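Local coordinates for protein Zn-dependent hydrolase, glyoxylase (Echinicola vietnamensis, PDB 6T5K) that probably hydrolyses the amide bond of beta-lactam antibiotics, carbapenems among them, as a zinc-dependent class B metallo-beta-lactamase, at residues H38-S44 and C56-I62. Sequence-based numbering, arbitrary orientation.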
ATOM      1  N   HIS A  38      12.036   9.666   2.430  1.00 17.03           N
ATOM      2  CA  HIS A  38      10.901  10.089   1.636  1.00 17.24           C
ATOM      3  C   HIS A  38       9.665   9.218   1.783  1.00 16.97           C
ATOM      4  O   HIS A  38       8.695   9.444   1.059  1.00 17.94           O
ATOM      5  CB  HIS A  38      11.279  10.129   0.150  1.00 18.63           C
ATOM      6  CG  HIS A  38      12.425  11.029  -0.139  1.00 21.02           C
ATOM      7  ND1 HIS A  38      13.724  10.572  -0.200  1.00 22.51           N
ATOM      8  CD2 HIS A  38      12.479  12.364  -0.361  1.00 24.29           C
ATOM      9  CE1 HIS A  38      14.532  11.587  -0.439  1.00 25.30           C
ATOM     10  NE2 HIS A  38      13.808  12.687  -0.527  1.00 24.38           N
ATOM     11  N   THR A  39       9.664   8.205   2.640  1.00 16.19           N
ATOM     12  CA  THR A  39       8.491   7.353   2.737  1.00 16.06           C
ATOM     13  C   THR A  39       7.990   7.248   4.165  1.00 16.69           C
ATOM     14  O   THR A  39       8.738   7.397   5.142  1.00 15.95           O
ATOM     15  CB  THR A  39       8.652   5.931   2.119  1.00 17.54           C
ATOM     16  OG1 THR A  39       9.360   5.059   3.008  1.00 17.77           O
ATOM     17  CG2 THR A  39       9.333   6.010   0.775  1.00 18.08           C
ATOM     18  N   TYR A  40       6.685   7.035   4.247  1.00 16.71           N
ATOM     19  CA  TYR A  40       5.930   7.054   5.485  1.00 16.69           C
ATOM     20  C   TYR A  40       4.926   5.908   5.442  1.00 17.77           C
ATOM     21  O   TYR A  40       4.430   5.529   4.375  1.00 17.55           O
ATOM     22  CB  TYR A  40       5.119   8.352   5.597  1.00 16.95           C
ATOM     23  CG  TYR A  40       5.934   9.614   5.553  1.00 17.90           C
ATOM     24  CD1 TYR A  40       6.600  10.003   4.386  1.00 19.19           C
ATOM     25  CD2 TYR A  40       6.092  10.398   6.689  1.00 19.28           C
ATOM     26  CE1 TYR A  40       7.376  11.143   4.357  1.00 21.03           C
ATOM     27  CE2 TYR A  40       6.834  11.562   6.658  1.00 20.79           C
ATOM     28  CZ  TYR A  40       7.498  11.914   5.491  1.00 20.06           C
ATOM     29  OH  TYR A  40       8.256  13.059   5.445  1.00 23.93           O
ATOM     30  N   VAL A  41       4.623   5.348   6.603  1.00 17.03           N
ATOM     31  CA  VAL A  41       3.549   4.371   6.719  1.00 17.98           C
ATOM     32  C   VAL A  41       2.357   5.053   7.379  1.00 18.24           C
ATOM     33  O   VAL A  41       2.513   5.739   8.397  1.00 19.00           O
ATOM     34  CB  VAL A  41       3.996   3.137   7.519  1.00 18.41           C
ATOM     35  CG1 VAL A  41       2.877   2.144   7.616  1.00 18.28           C
ATOM     36  CG2 VAL A  41       5.245   2.517   6.903  1.00 19.70           C
ATOM     37  N   HIS A  42       1.179   4.934   6.774  1.00 17.60           N
ATOM     38  CA  HIS A  42      -0.048   5.337   7.442  1.00 17.45           C
ATOM     39  C   HIS A  42      -0.738   4.090   7.978  1.00 17.59           C
ATOM     40  O   HIS A  42      -0.864   3.087   7.273  1.00 18.11           O
ATOM     41  CB  HIS A  42      -0.943   6.221   6.580  1.00 18.28           C
ATOM     42  CG  HIS A  42      -1.543   5.584   5.365  1.00 17.84           C
ATOM     43  ND1 HIS A  42      -2.725   4.870   5.414  1.00 17.28           N
ATOM     44  CD2 HIS A  42      -1.242   5.726   4.053  1.00 16.24           C
ATOM     45  CE1 HIS A  42      -3.102   4.575   4.188  1.00 18.02           C
ATOM     46  NE2 HIS A  42      -2.197   5.053   3.348  1.00 15.85           N
ATOM     47  N   VAL A  43      -1.185   4.159   9.231  1.00 20.14           N
ATOM     48  CA  VAL A  43      -1.730   3.005   9.940  1.00 20.31           C
ATOM     49  C   VAL A  43      -3.115   3.369  10.433  1.00 21.42           C
ATOM     50  O   VAL A  43      -3.274   4.355  11.161  1.00 23.74           O
ATOM     51  CB  VAL A  43      -0.842   2.572  11.115  1.00 20.92           C
ATOM     52  CG1 VAL A  43      -1.396   1.300  11.746  1.00 22.08           C
ATOM     53  CG2 VAL A  43       0.594   2.335  10.663  1.00 21.45           C
ATOM     54  N   SER A  44      -4.104   2.573  10.041  1.00 20.72           N
ATOM     55  CA  SER A  44      -5.480   2.688  10.516  1.00 22.84           C
ATOM     56  C   SER A  44      -5.935   1.322  11.023  1.00 26.86           C
ATOM     57  O   SER A  44      -5.268   0.307  10.818  1.00 27.88           O
ATOM     58  CB  SER A  44      -6.391   3.208   9.402  1.00 23.90           C
ATOM     59  OG  SER A  44      -6.260   2.450   8.215  1.00 22.60           O
ATOM     60  N   CYS A  56      -4.040  -1.726   9.564  1.00 23.88           N
ATOM     61  CA  CYS A  56      -3.925  -1.727   8.113  1.00 22.14           C
ATOM     62  C   CYS A  56      -2.925  -0.652   7.726  1.00 19.81           C
ATOM     63  O   CYS A  56      -3.011   0.486   8.203  1.00 21.72           O
ATOM     64  CB  CYS A  56      -5.256  -1.422   7.442  1.00 23.86           C
ATOM     65  SG  CYS A  56      -6.562  -2.610   7.844  1.00 27.19           S
ATOM     66  N   ASN A  57      -1.973  -1.012   6.877  1.00 18.65           N
ATOM     67  CA  ASN A  57      -0.929  -0.099   6.453  1.00 18.79           C
ATOM     68  C   ASN A  57      -1.164   0.403   5.033  1.00 18.50           C
ATOM     69  O   ASN A  57      -1.613  -0.341   4.162  1.00 18.44           O
ATOM     70  CB  ASN A  57       0.438  -0.785   6.456  1.00 19.77           C
ATOM     71  CG  ASN A  57       0.834  -1.282   7.807  1.00 19.13           C
ATOM     72  OD1 ASN A  57       0.449  -0.720   8.856  1.00 22.21           O
ATOM     73  ND2 ASN A  57       1.624  -2.344   7.812  1.00 19.20           N
ATOM     74  N   GLY A  58      -0.833   1.672   4.812  1.00 16.36           N
ATOM     75  CA  GLY A  58      -0.518   2.164   3.491  1.00 18.12           C
ATOM     76  C   GLY A  58       0.789   2.928   3.544  1.00 17.61           C
ATOM     77  O   GLY A  58       1.449   3.009   4.585  1.00 17.04           O
ATOM     78  N   MET A  59       1.150   3.495   2.406  1.00 15.77           N
ATOM     79  CA  MET A  59       2.421   4.195   2.277  1.00 15.48           C
ATOM     80  C   MET A  59       2.145   5.579   1.707  1.00 14.57           C
ATOM     81  O   MET A  59       1.247   5.745   0.887  1.00 18.58           O
ATOM     82  CB  MET A  59       3.392   3.431   1.354  1.00 16.53           C
ATOM     83  CG  MET A  59       4.731   4.161   1.147  1.00 17.50           C
ATOM     84  SD  MET A  59       5.979   3.158   0.282  1.00 16.06           S
ATOM     85  CE  MET A  59       5.355   3.196  -1.390  1.00 16.72           C
ATOM     86  N   ILE A  60       2.915   6.560   2.150  1.00 14.55           N
ATOM     87  CA  ILE A  60       2.981   7.871   1.524  1.00 15.45           C
ATOM     88  C   ILE A  60       4.418   8.077   1.084  1.00 15.44           C
ATOM     89  O   ILE A  60       5.345   7.870   1.875  1.00 16.73           O
ATOM     90  CB  ILE A  60       2.575   9.001   2.485  1.00 17.06           C
ATOM     91  CG1 ILE A  60       1.351   8.621   3.298  1.00 18.74           C
ATOM     92  CG2 ILE A  60       2.314  10.286   1.682  1.00 17.49           C
ATOM     93  CD1 ILE A  60       1.094   9.572   4.413  1.00 20.97           C
ATOM     94  N   VAL A  61       4.610   8.482  -0.168  1.00 15.38           N
ATOM     95  CA  VAL A  61       5.902   8.938  -0.653  1.00 15.28           C
ATOM     96  C   VAL A  61       5.812  10.444  -0.791  1.00 15.32           C
ATOM     97  O   VAL A  61       4.859  10.942  -1.391  1.00 15.76           O
ATOM     98  CB  VAL A  61       6.246   8.278  -1.992  1.00 17.03           C
ATOM     99  CG1 VAL A  61       7.640   8.723  -2.460  1.00 17.84           C
ATOM    100  CG2 VAL A  61       6.134   6.770  -1.839  1.00 17.68           C
ATOM    101  N   ILE A  62       6.782  11.160  -0.215  1.00 16.21           N
ATOM    102  CA  ILE A  62       6.804  12.624  -0.224  1.00 16.92           C
ATOM    103  C   ILE A  62       8.166  13.084  -0.728  1.00 17.45           C
ATOM    104  O   ILE A  62       9.207  12.678  -0.197  1.00 19.85           O
ATOM    105  CB  ILE A  62       6.508  13.216   1.167  1.00 18.50           C
ATOM    106  CG1 ILE A  62       5.175  12.686   1.702  1.00 20.74           C
ATOM    107  CG2 ILE A  62       6.475  14.735   1.097  1.00 21.39           C
ATOM    108  CD1 ILE A  62       4.808  13.158   3.119  1.00 20.35           C
TER
HETATM  109  O   HOH W   1      -4.029   2.681   6.699  1.00 19.29           O
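The imidazole of His42 turns one face to CA of Gly58, its partner on the neighbouring antiparallel strand. CA of Gly58 sits 3.6 Å from the ring centroid, a CH-pi contact, and NE2 of His42 comes to 3.3 Å from that CA. With chi1 at 66°, CG of His42 is tucked between its own N and C, and the ring folds across the glycine. This is the tight part of the contact. Beside it, a water bonds to ND1 of His42 at 2.9 Å and to OG of Ser44 at 2.7 Å, and donates to O of Cys56. NE2 of His42 has weak hydrogen bonds to the carbonyls of Phe70 and Asp71, and Leu82 packs on the same side chain. The two strands, joined by seven backbone hydrogen bonds, form a beta hairpin in one sheet of the metallo-beta-lactamase fold. At the Cys56 end the hairpin comes up to the second zinc site. The Cys56 side chain touches the zinc ligand His223 but lies about 6 Å from a zinc ion, too far to bind. On the opposite face from His42, OD1 of Asn57 lies 3.6 Å from CG2 of Val43, while its ND2 bonds to the carbonyls of Pro221 and Gly224. The open end of the hairpin, away from its turn, is the solvent side: His38, Tyr40 and Ile62 are partly exposed. There CD1 of Ile62 rests off-centre over one face of the Tyr40 ring, 3.5 Å from CE1, and the side chains run roughly perpendicular. The His38 ring turns an edge to O of Ile62, 3.3 Å from CD2.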